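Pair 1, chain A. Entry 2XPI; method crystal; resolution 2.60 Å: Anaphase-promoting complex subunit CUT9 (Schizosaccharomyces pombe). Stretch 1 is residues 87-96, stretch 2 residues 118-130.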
# COMPACT_ATOMS: atom_id res chain seq x y z
N LEU A 87 -8.68 -14.70 23.03
CA LEU A 87 -8.04 -13.51 22.50
C LEU A 87 -7.38 -13.83 21.16
O LEU A 87 -7.59 -13.14 20.17
CB LEU A 87 -7.00 -12.98 23.49
CG LEU A 87 -7.49 -11.84 24.39
CD1 LEU A 87 -8.94 -12.02 24.76
CD2 LEU A 87 -6.62 -11.67 25.63
N ARG A 88 -6.60 -14.90 21.15
CA ARG A 88 -5.90 -15.33 19.96
C ARG A 88 -6.83 -15.72 18.81
O ARG A 88 -6.62 -15.27 17.70
CB ARG A 88 -4.98 -16.49 20.29
CG ARG A 88 -3.86 -16.09 21.18
CD ARG A 88 -3.06 -17.30 21.46
NE ARG A 88 -1.93 -17.01 22.32
CZ ARG A 88 -1.61 -17.76 23.36
NH1 ARG A 88 -2.36 -18.82 23.64
NH2 ARG A 88 -0.57 -17.45 24.11
N LEU A 89 -7.83 -16.54 19.07
CA LEU A 89 -8.84 -16.81 18.05
C LEU A 89 -9.38 -15.50 17.48
O LEU A 89 -9.54 -15.35 16.27
CB LEU A 89 -9.98 -17.59 18.64
CG LEU A 89 -9.90 -19.12 18.52
CD1 LEU A 89 -8.52 -19.61 18.14
CD2 LEU A 89 -10.42 -19.78 19.80
N TRP A 90 -9.64 -14.56 18.37
CA TRP A 90 -10.21 -13.28 17.99
C TRP A 90 -9.23 -12.45 17.16
O TRP A 90 -9.59 -11.91 16.12
CB TRP A 90 -10.66 -12.53 19.25
CG TRP A 90 -11.23 -11.17 19.03
CD1 TRP A 90 -11.65 -10.65 17.84
CD2 TRP A 90 -11.43 -10.16 20.02
NE1 TRP A 90 -12.11 -9.36 18.04
CE2 TRP A 90 -11.98 -9.04 19.36
CE3 TRP A 90 -11.23 -10.10 21.40
CZ2 TRP A 90 -12.32 -7.87 20.04
CZ3 TRP A 90 -11.56 -8.93 22.07
CH2 TRP A 90 -12.09 -7.83 21.39
N ARG A 91 -8.00 -12.32 17.63
CA ARG A 91 -6.97 -11.63 16.88
C ARG A 91 -6.82 -12.27 15.51
O ARG A 91 -6.79 -11.60 14.49
CB ARG A 91 -5.65 -11.70 17.61
CG ARG A 91 -4.48 -11.31 16.78
CD ARG A 91 -3.21 -11.81 17.45
NE ARG A 91 -3.12 -13.26 17.44
CZ ARG A 91 -2.34 -13.96 18.24
NH1 ARG A 91 -1.59 -13.33 19.12
NH2 ARG A 91 -2.31 -15.30 18.17
N HIS A 92 -6.78 -13.60 15.48
CA HIS A 92 -6.56 -14.30 14.22
C HIS A 92 -7.63 -13.97 13.18
O HIS A 92 -7.34 -13.74 12.00
CB HIS A 92 -6.54 -15.79 14.45
CG HIS A 92 -5.81 -16.55 13.40
ND1 HIS A 92 -4.46 -16.37 13.17
CD2 HIS A 92 -6.22 -17.50 12.53
CE1 HIS A 92 -4.07 -17.18 12.19
NE2 HIS A 92 -5.13 -17.87 11.79
N ASP A 93 -8.88 -13.97 13.62
CA ASP A 93 -9.97 -13.76 12.69
C ASP A 93 -9.99 -12.30 12.25
O ASP A 93 -10.28 -12.01 11.09
CB ASP A 93 -11.29 -14.18 13.32
CG ASP A 93 -12.45 -13.96 12.39
OD1 ASP A 93 -13.26 -13.06 12.67
OD2 ASP A 93 -12.53 -14.67 11.36
N ALA A 94 -9.64 -11.39 13.14
CA ALA A 94 -9.54 -9.98 12.76
C ALA A 94 -8.58 -9.79 11.58
O ALA A 94 -8.93 -9.18 10.58
CB ALA A 94 -9.12 -9.10 13.95
N LEU A 95 -7.37 -10.30 11.73
CA LEU A 95 -6.35 -10.33 10.71
C LEU A 95 -6.97 -10.82 9.40
O LEU A 95 -6.99 -10.11 8.40
CB LEU A 95 -5.30 -11.35 11.13
CG LEU A 95 -3.83 -10.98 11.15
CD1 LEU A 95 -2.99 -12.26 11.38
CD2 LEU A 95 -3.46 -10.30 9.86
N MET A 96 -7.49 -12.03 9.45
CA MET A 96 -8.05 -12.70 8.30
C MET A 96 -9.12 -11.84 7.66
O MET A 96 -9.30 -11.89 6.46
CB MET A 96 -8.65 -14.02 8.75
CG MET A 96 -8.06 -15.27 8.11
SD MET A 96 -6.42 -15.77 8.62
CE MET A 96 -5.45 -14.59 7.71
N ASN A 118 5.29 -16.24 19.95
CA ASN A 118 4.24 -16.45 18.96
C ASN A 118 3.24 -15.31 18.94
O ASN A 118 2.68 -14.99 17.89
CB ASN A 118 3.54 -17.77 19.21
CG ASN A 118 4.45 -18.94 19.00
OD1 ASN A 118 4.10 -20.09 19.29
ND2 ASN A 118 5.65 -18.67 18.48
N ASP A 119 3.01 -14.69 20.09
CA ASP A 119 2.09 -13.57 20.13
C ASP A 119 2.72 -12.30 19.58
O ASP A 119 2.05 -11.52 18.90
CB ASP A 119 1.52 -13.39 21.53
CG ASP A 119 0.63 -14.55 21.91
OD1 ASP A 119 0.01 -15.12 20.99
OD2 ASP A 119 0.57 -14.92 23.11
N ALA A 120 4.00 -12.11 19.86
CA ALA A 120 4.77 -11.03 19.25
C ALA A 120 4.78 -11.18 17.73
O ALA A 120 4.65 -10.20 17.00
CB ALA A 120 6.19 -11.04 19.77
N PHE A 121 4.97 -12.40 17.26
CA PHE A 121 4.94 -12.65 15.83
C PHE A 121 3.63 -12.18 15.20
O PHE A 121 3.61 -11.42 14.23
CB PHE A 121 5.11 -14.13 15.52
CG PHE A 121 4.82 -14.48 14.10
CD1 PHE A 121 5.75 -14.21 13.10
CD2 PHE A 121 3.61 -15.06 13.75
CE1 PHE A 121 5.48 -14.52 11.76
CE2 PHE A 121 3.33 -15.37 12.40
CZ PHE A 121 4.27 -15.09 11.41
N TRP A 122 2.52 -12.66 15.75
CA TRP A 122 1.22 -12.41 15.16
C TRP A 122 0.84 -10.94 15.25
O TRP A 122 0.16 -10.41 14.35
CB TRP A 122 0.16 -13.31 15.80
CG TRP A 122 0.25 -14.72 15.30
CD1 TRP A 122 0.60 -15.84 16.01
CD2 TRP A 122 0.04 -15.16 13.95
NE1 TRP A 122 0.58 -16.94 15.20
CE2 TRP A 122 0.24 -16.55 13.93
CE3 TRP A 122 -0.31 -14.50 12.76
CZ2 TRP A 122 0.10 -17.31 12.75
CZ3 TRP A 122 -0.45 -15.26 11.59
CH2 TRP A 122 -0.24 -16.64 11.60
N LEU A 123 1.30 -10.27 16.30
CA LEU A 123 1.08 -8.83 16.46
C LEU A 123 1.88 -8.11 15.38
O LEU A 123 1.38 -7.21 14.70
CB LEU A 123 1.52 -8.37 17.83
CG LEU A 123 0.83 -7.14 18.43
CD1 LEU A 123 1.81 -6.27 19.23
CD2 LEU A 123 0.08 -6.31 17.41
N ALA A 124 3.14 -8.51 15.25
CA ALA A 124 4.02 -8.00 14.19
C ALA A 124 3.38 -8.15 12.81
O ALA A 124 3.48 -7.24 11.98
CB ALA A 124 5.36 -8.71 14.25
N GLN A 125 2.71 -9.28 12.57
CA GLN A 125 2.03 -9.55 11.30
C GLN A 125 1.03 -8.47 10.97
O GLN A 125 0.95 -8.00 9.82
CB GLN A 125 1.26 -10.86 11.39
CG GLN A 125 1.99 -12.05 10.84
CD GLN A 125 2.02 -12.02 9.35
OE1 GLN A 125 1.30 -12.77 8.69
NE2 GLN A 125 2.83 -11.14 8.79
N VAL A 126 0.25 -8.09 11.98
CA VAL A 126 -0.77 -7.07 11.81
C VAL A 126 -0.11 -5.78 11.34
O VAL A 126 -0.54 -5.15 10.36
CB VAL A 126 -1.59 -6.86 13.13
CG1 VAL A 126 -2.62 -5.76 12.97
CG2 VAL A 126 -2.27 -8.17 13.58
N TYR A 127 0.97 -5.39 12.00
CA TYR A 127 1.66 -4.16 11.61
C TYR A 127 2.13 -4.22 10.17
O TYR A 127 2.12 -3.21 9.48
CB TYR A 127 2.85 -3.88 12.52
CG TYR A 127 2.48 -3.60 13.96
CD1 TYR A 127 1.17 -3.27 14.31
CD2 TYR A 127 3.43 -3.67 14.96
CE1 TYR A 127 0.82 -3.02 15.63
CE2 TYR A 127 3.10 -3.43 16.28
CZ TYR A 127 1.79 -3.10 16.60
OH TYR A 127 1.45 -2.84 17.91
N CYS A 128 2.57 -5.39 9.71
CA CYS A 128 3.03 -5.54 8.34
C CYS A 128 1.92 -5.38 7.33
O CYS A 128 2.15 -4.87 6.23
CB CYS A 128 3.67 -6.90 8.11
SG CYS A 128 5.34 -7.00 8.69
N CYS A 129 0.73 -5.83 7.70
CA CYS A 129 -0.44 -5.66 6.84
C CYS A 129 -0.84 -4.21 6.72
O CYS A 129 -1.52 -3.82 5.79
CB CYS A 129 -1.62 -6.48 7.36
SG CYS A 129 -1.29 -8.25 7.28
N THR A 130 -0.39 -3.41 7.67
CA THR A 130 -0.73 -2.00 7.74
C THR A 130 0.40 -1.20 7.13
O THR A 130 0.33 0.03 7.06
CB THR A 130 -0.90 -1.59 9.22
OG1 THR A 130 -2.11 -2.15 9.71
CG2 THR A 130 -0.95 -0.10 9.38
O HOH W 1 -0.46 -10.83 19.81
O HOH W 2 -0.38 -16.91 18.83

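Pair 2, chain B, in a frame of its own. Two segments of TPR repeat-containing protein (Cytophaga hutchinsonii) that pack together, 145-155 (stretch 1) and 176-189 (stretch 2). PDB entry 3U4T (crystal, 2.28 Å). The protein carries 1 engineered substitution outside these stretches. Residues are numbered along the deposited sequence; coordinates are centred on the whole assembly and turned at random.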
# COMPACT_ATOMS: atom_id res chain seq x y z
N PHE B 145 2.35 3.35 9.25
CA PHE B 145 3.36 2.60 9.98
C PHE B 145 3.74 1.28 9.32
O PHE B 145 4.86 0.79 9.50
CB PHE B 145 2.89 2.36 11.41
CG PHE B 145 2.86 3.60 12.26
CD1 PHE B 145 1.66 4.08 12.77
CD2 PHE B 145 4.04 4.26 12.57
CE1 PHE B 145 1.64 5.20 13.58
CE2 PHE B 145 4.03 5.38 13.38
CZ PHE B 145 2.82 5.85 13.89
N TYR B 146 2.83 0.71 8.54
CA TYR B 146 3.08 -0.55 7.84
C TYR B 146 4.07 -0.34 6.69
O TYR B 146 5.02 -1.12 6.50
CB TYR B 146 1.77 -1.11 7.30
CG TYR B 146 1.92 -2.37 6.48
CD1 TYR B 146 1.29 -2.51 5.24
CD2 TYR B 146 2.68 -3.44 6.95
CE1 TYR B 146 1.41 -3.68 4.49
CE2 TYR B 146 2.81 -4.62 6.20
CZ TYR B 146 2.17 -4.72 4.98
OH TYR B 146 2.31 -5.88 4.24
N GLU B 147 3.83 0.72 5.91
CA GLU B 147 4.69 1.06 4.79
C GLU B 147 6.02 1.63 5.23
O GLU B 147 7.02 1.49 4.54
CB GLU B 147 3.97 2.04 3.86
CG GLU B 147 3.12 1.33 2.81
CD GLU B 147 2.03 2.21 2.25
OE1 GLU B 147 2.03 3.42 2.55
OE2 GLU B 147 1.17 1.68 1.50
N LEU B 148 6.03 2.27 6.40
CA LEU B 148 7.26 2.83 6.90
C LEU B 148 8.13 1.69 7.41
O LEU B 148 9.34 1.67 7.16
CB LEU B 148 6.96 3.84 8.01
CG LEU B 148 8.17 4.50 8.71
CD1 LEU B 148 9.16 5.07 7.70
CD2 LEU B 148 7.65 5.59 9.62
N GLY B 149 7.51 0.73 8.09
CA GLY B 149 8.27 -0.41 8.61
C GLY B 149 8.94 -1.20 7.50
O GLY B 149 10.09 -1.67 7.63
N GLN B 150 8.22 -1.36 6.39
CA GLN B 150 8.74 -2.07 5.25
C GLN B 150 9.93 -1.31 4.69
O GLN B 150 10.92 -1.91 4.27
CB GLN B 150 7.67 -2.22 4.18
CG GLN B 150 6.52 -3.13 4.57
CD GLN B 150 5.53 -3.28 3.45
OE1 GLN B 150 4.79 -2.35 3.14
NE2 GLN B 150 5.53 -4.43 2.81
N ALA B 151 9.83 0.02 4.66
CA ALA B 151 10.94 0.80 4.13
C ALA B 151 12.17 0.55 5.00
O ALA B 151 13.25 0.31 4.49
CB ALA B 151 10.60 2.28 4.10
N TYR B 152 11.98 0.61 6.32
CA TYR B 152 13.07 0.36 7.26
C TYR B 152 13.67 -1.04 7.04
O TYR B 152 14.88 -1.20 6.94
CB TYR B 152 12.57 0.46 8.71
CG TYR B 152 12.32 1.86 9.21
CD1 TYR B 152 13.21 2.90 8.93
CD2 TYR B 152 11.22 2.14 10.02
CE1 TYR B 152 13.01 4.18 9.45
CE2 TYR B 152 11.02 3.42 10.55
CZ TYR B 152 11.92 4.43 10.26
OH TYR B 152 11.71 5.69 10.78
N TYR B 153 12.80 -2.04 6.96
CA TYR B 153 13.22 -3.42 6.76
C TYR B 153 14.14 -3.59 5.57
O TYR B 153 15.22 -4.17 5.67
CB TYR B 153 12.00 -4.32 6.57
CG TYR B 153 12.32 -5.77 6.26
CD1 TYR B 153 12.53 -6.69 7.29
CD2 TYR B 153 12.39 -6.22 4.95
CE1 TYR B 153 12.79 -8.04 7.01
CE2 TYR B 153 12.66 -7.56 4.65
CZ TYR B 153 12.85 -8.47 5.69
OH TYR B 153 13.10 -9.80 5.42
N TYR B 154 13.69 -3.10 4.42
CA TYR B 154 14.48 -3.25 3.22
C TYR B 154 15.69 -2.34 3.26
O TYR B 154 16.61 -2.49 2.46
CB TYR B 154 13.60 -2.99 1.99
CG TYR B 154 12.67 -4.14 1.72
CD1 TYR B 154 13.16 -5.40 1.43
CD2 TYR B 154 11.29 -3.96 1.77
CE1 TYR B 154 12.29 -6.47 1.18
CE2 TYR B 154 10.42 -5.02 1.53
CZ TYR B 154 10.92 -6.27 1.23
OH TYR B 154 10.05 -7.31 0.99
N ASN B 155 15.70 -1.41 4.21
CA ASN B 155 16.86 -0.53 4.36
C ASN B 155 17.75 -1.15 5.44
O ASN B 155 18.70 -0.53 5.93
CB ASN B 155 16.45 0.88 4.78
CG ASN B 155 17.56 1.89 4.53
OD1 ASN B 155 18.18 1.89 3.47
ND2 ASN B 155 17.80 2.77 5.50
N TYR B 176 -2.96 -9.96 11.60
CA TYR B 176 -1.95 -10.91 11.15
C TYR B 176 -0.75 -10.30 10.45
O TYR B 176 0.39 -10.72 10.67
CB TYR B 176 -2.61 -11.95 10.24
CG TYR B 176 -2.78 -11.52 8.80
CD1 TYR B 176 -3.78 -10.64 8.41
CD2 TYR B 176 -1.94 -12.04 7.81
CE1 TYR B 176 -3.95 -10.29 7.07
CE2 TYR B 176 -2.09 -11.70 6.48
CZ TYR B 176 -3.10 -10.83 6.11
OH TYR B 176 -3.25 -10.55 4.77
N ILE B 177 -1.03 -9.32 9.60
CA ILE B 177 0.01 -8.65 8.85
C ILE B 177 1.08 -8.06 9.76
O ILE B 177 2.24 -7.93 9.36
CB ILE B 177 -0.60 -7.57 7.97
CG1 ILE B 177 -0.12 -7.77 6.53
CG2 ILE B 177 -0.26 -6.20 8.53
CD1 ILE B 177 -0.97 -7.07 5.47
N GLY B 178 0.70 -7.69 10.98
CA GLY B 178 1.67 -7.14 11.91
C GLY B 178 2.58 -8.22 12.46
O GLY B 178 3.79 -8.03 12.59
N TYR B 179 2.00 -9.37 12.79
CA TYR B 179 2.80 -10.46 13.32
C TYR B 179 3.75 -10.96 12.23
O TYR B 179 4.92 -11.25 12.50
CB TYR B 179 1.90 -11.59 13.81
CG TYR B 179 1.10 -11.24 15.06
CD1 TYR B 179 1.73 -10.93 16.26
CD2 TYR B 179 -0.29 -11.21 15.02
CE1 TYR B 179 0.99 -10.61 17.40
CE2 TYR B 179 -1.04 -10.88 16.14
CZ TYR B 179 -0.40 -10.58 17.33
OH TYR B 179 -1.16 -10.26 18.43
N LEU B 180 3.24 -11.05 11.01
CA LEU B 180 4.05 -11.49 9.87
C LEU B 180 5.32 -10.66 9.76
O LEU B 180 6.43 -11.21 9.69
CB LEU B 180 3.27 -11.36 8.56
CG LEU B 180 4.03 -11.79 7.31
CD1 LEU B 180 4.20 -13.30 7.29
CD2 LEU B 180 3.28 -11.33 6.07
N TRP B 181 5.16 -9.34 9.76
CA TRP B 181 6.30 -8.42 9.63
C TRP B 181 7.18 -8.33 10.86
O TRP B 181 8.39 -8.15 10.73
CB TRP B 181 5.84 -7.03 9.16
CG TRP B 181 5.57 -7.05 7.68
CD1 TRP B 181 4.36 -7.23 7.07
CD2 TRP B 181 6.55 -7.04 6.63
NE1 TRP B 181 4.53 -7.33 5.71
CE2 TRP B 181 5.86 -7.22 5.41
CE3 TRP B 181 7.95 -6.90 6.61
CZ2 TRP B 181 6.52 -7.27 4.18
CZ3 TRP B 181 8.60 -6.95 5.40
CH2 TRP B 181 7.88 -7.14 4.20
N ARG B 182 6.59 -8.46 12.04
CA ARG B 182 7.40 -8.46 13.26
C ARG B 182 8.26 -9.71 13.15
O ARG B 182 9.44 -9.71 13.48
CB ARG B 182 6.53 -8.59 14.51
CG ARG B 182 5.78 -7.34 14.88
CD ARG B 182 5.68 -7.28 16.40
NE ARG B 182 7.00 -7.11 17.01
CZ ARG B 182 7.23 -7.14 18.32
NH1 ARG B 182 6.23 -7.34 19.17
NH2 ARG B 182 8.46 -6.96 18.78
N ALA B 183 7.64 -10.79 12.68
CA ALA B 183 8.34 -12.05 12.52
C ALA B 183 9.53 -11.83 11.59
O ALA B 183 10.66 -12.14 11.94
CB ALA B 183 7.40 -13.10 11.94
N ARG B 184 9.26 -11.28 10.41
CA ARG B 184 10.30 -11.02 9.42
C ARG B 184 11.37 -10.07 9.94
O ARG B 184 12.55 -10.27 9.71
CB ARG B 184 9.67 -10.47 8.16
CG ARG B 184 8.84 -11.51 7.42
CD ARG B 184 8.18 -10.92 6.21
NE ARG B 184 7.58 -11.93 5.34
CZ ARG B 184 6.85 -11.63 4.27
NH1 ARG B 184 6.65 -10.36 3.97
NH2 ARG B 184 6.35 -12.58 3.51
N ALA B 185 10.94 -9.05 10.66
CA ALA B 185 11.88 -8.09 11.20
C ALA B 185 12.81 -8.77 12.22
O ALA B 185 14.01 -8.47 12.27
CB ALA B 185 11.13 -6.96 11.86
N ASN B 186 12.27 -9.68 13.01
CA ASN B 186 13.07 -10.39 14.01
C ASN B 186 13.94 -11.50 13.40
O ASN B 186 15.05 -11.77 13.88
CB ASN B 186 12.16 -10.91 15.12
CG ASN B 186 11.87 -9.85 16.18
OD1 ASN B 186 12.67 -9.63 17.08
ND2 ASN B 186 10.74 -9.17 16.05
N ALA B 187 13.47 -12.14 12.34
CA ALA B 187 14.26 -13.19 11.68
C ALA B 187 15.50 -12.55 11.06
O ALA B 187 16.54 -13.18 10.94
CB ALA B 187 13.43 -13.89 10.59
N ALA B 188 15.37 -11.29 10.66
CA ALA B 188 16.48 -10.55 10.06
C ALA B 188 17.55 -10.26 11.11
O ALA B 188 18.74 -10.17 10.79
CB ALA B 188 15.95 -9.25 9.47
N GLN B 189 17.13 -10.11 12.37
CA GLN B 189 18.05 -9.84 13.47
C GLN B 189 18.71 -11.12 13.96
O GLN B 189 19.73 -11.09 14.64
CB GLN B 189 17.31 -9.19 14.64
CG GLN B 189 16.71 -7.84 14.34
CD GLN B 189 15.96 -7.29 15.54
OE1 GLN B 189 16.51 -7.18 16.63
NE2 GLN B 189 14.70 -6.93 15.33
O HOH W 3 13.86 -11.76 7.46

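Charge holds one end of the contact in pair 1, where pair 2 has two glycines and an aromatic cluster. In pair 1, Asp119(A) accepts from two arginines one helical turn apart: Arg88(A) NE lies 3.0 Å from Asp119(A) OD1 and Arg88(A) NH2 2.9 Å from Asp119(A) OD2, a two-pronged salt bridge, while Arg91(A) NH1 reaches Asp119(A) OD1 at 3.0 Å. A carboxylate suits this largely buried place because its two oxygens can serve both guanidinium groups. Two waters add further links between Arg91(A) and Asp119(A), one of them ending on the backbone oxygen of Asp119(A). In pair 2 the positions of Arg91(A) and Asp119(A) are Gly149(B) and Gly178(B), so neither side chain of that bridge has a counterpart.

The backbones nevertheless agree to 0.4 Å over 14 central residues. Each pair consists of two helices running nearly parallel, crossing at 22° in pair 1 and 18° in pair 2, with axes about 11 Å apart. Such spacing leaves room for large side chains, and both pairs place a tryptophan at the same point, Trp122(A) and Trp181(B), each with chi1 in the m well and its CA-to-CB bond toward the partner helix.

What surrounds the indole differs. His92(A) turns its ring edge to the face of Trp122(A), with planes at 88°. At the matching position Gln150(B) lays its aliphatic CG over the face of Trp181(B), 4.1 Å from the centroid of the six-membered ring; a flexible chain thus covers the ring without being aromatic. Arg88(A) is matched by Tyr146(B), whose ring edge approaches the face of Trp181(B) in an offset arrangement and whose OH accepts a weak hydrogen bond from Trp181(B) NE1 at 3.0 Å. Its ring also receives Ile177(B) over one face.

Farther along, Leu95(A) matches Tyr153(B), both pointing toward the opposing helix where the CA atoms come within 6.6 Å. Leu95(A) is compact and branched: its CD1 lies 3.8 Å from Trp122(A) CE3, its CG 4.0 Å from Val126(A) CG2, and its CD2 3.9 Å from Cys129(A) SG. Tyr153(B) is longer, and the residues matching Val126(A) and Cys129(A) are the small Ala185(B) and Ala188(B). Its ring sits among these alanines, Trp181(B) and Arg184(B), taking the edge of Trp181(B) on one face, while its OH, 2.9 Å from the oxygen of water 3, is linked through that water to the backbone oxygen of Arg184(B).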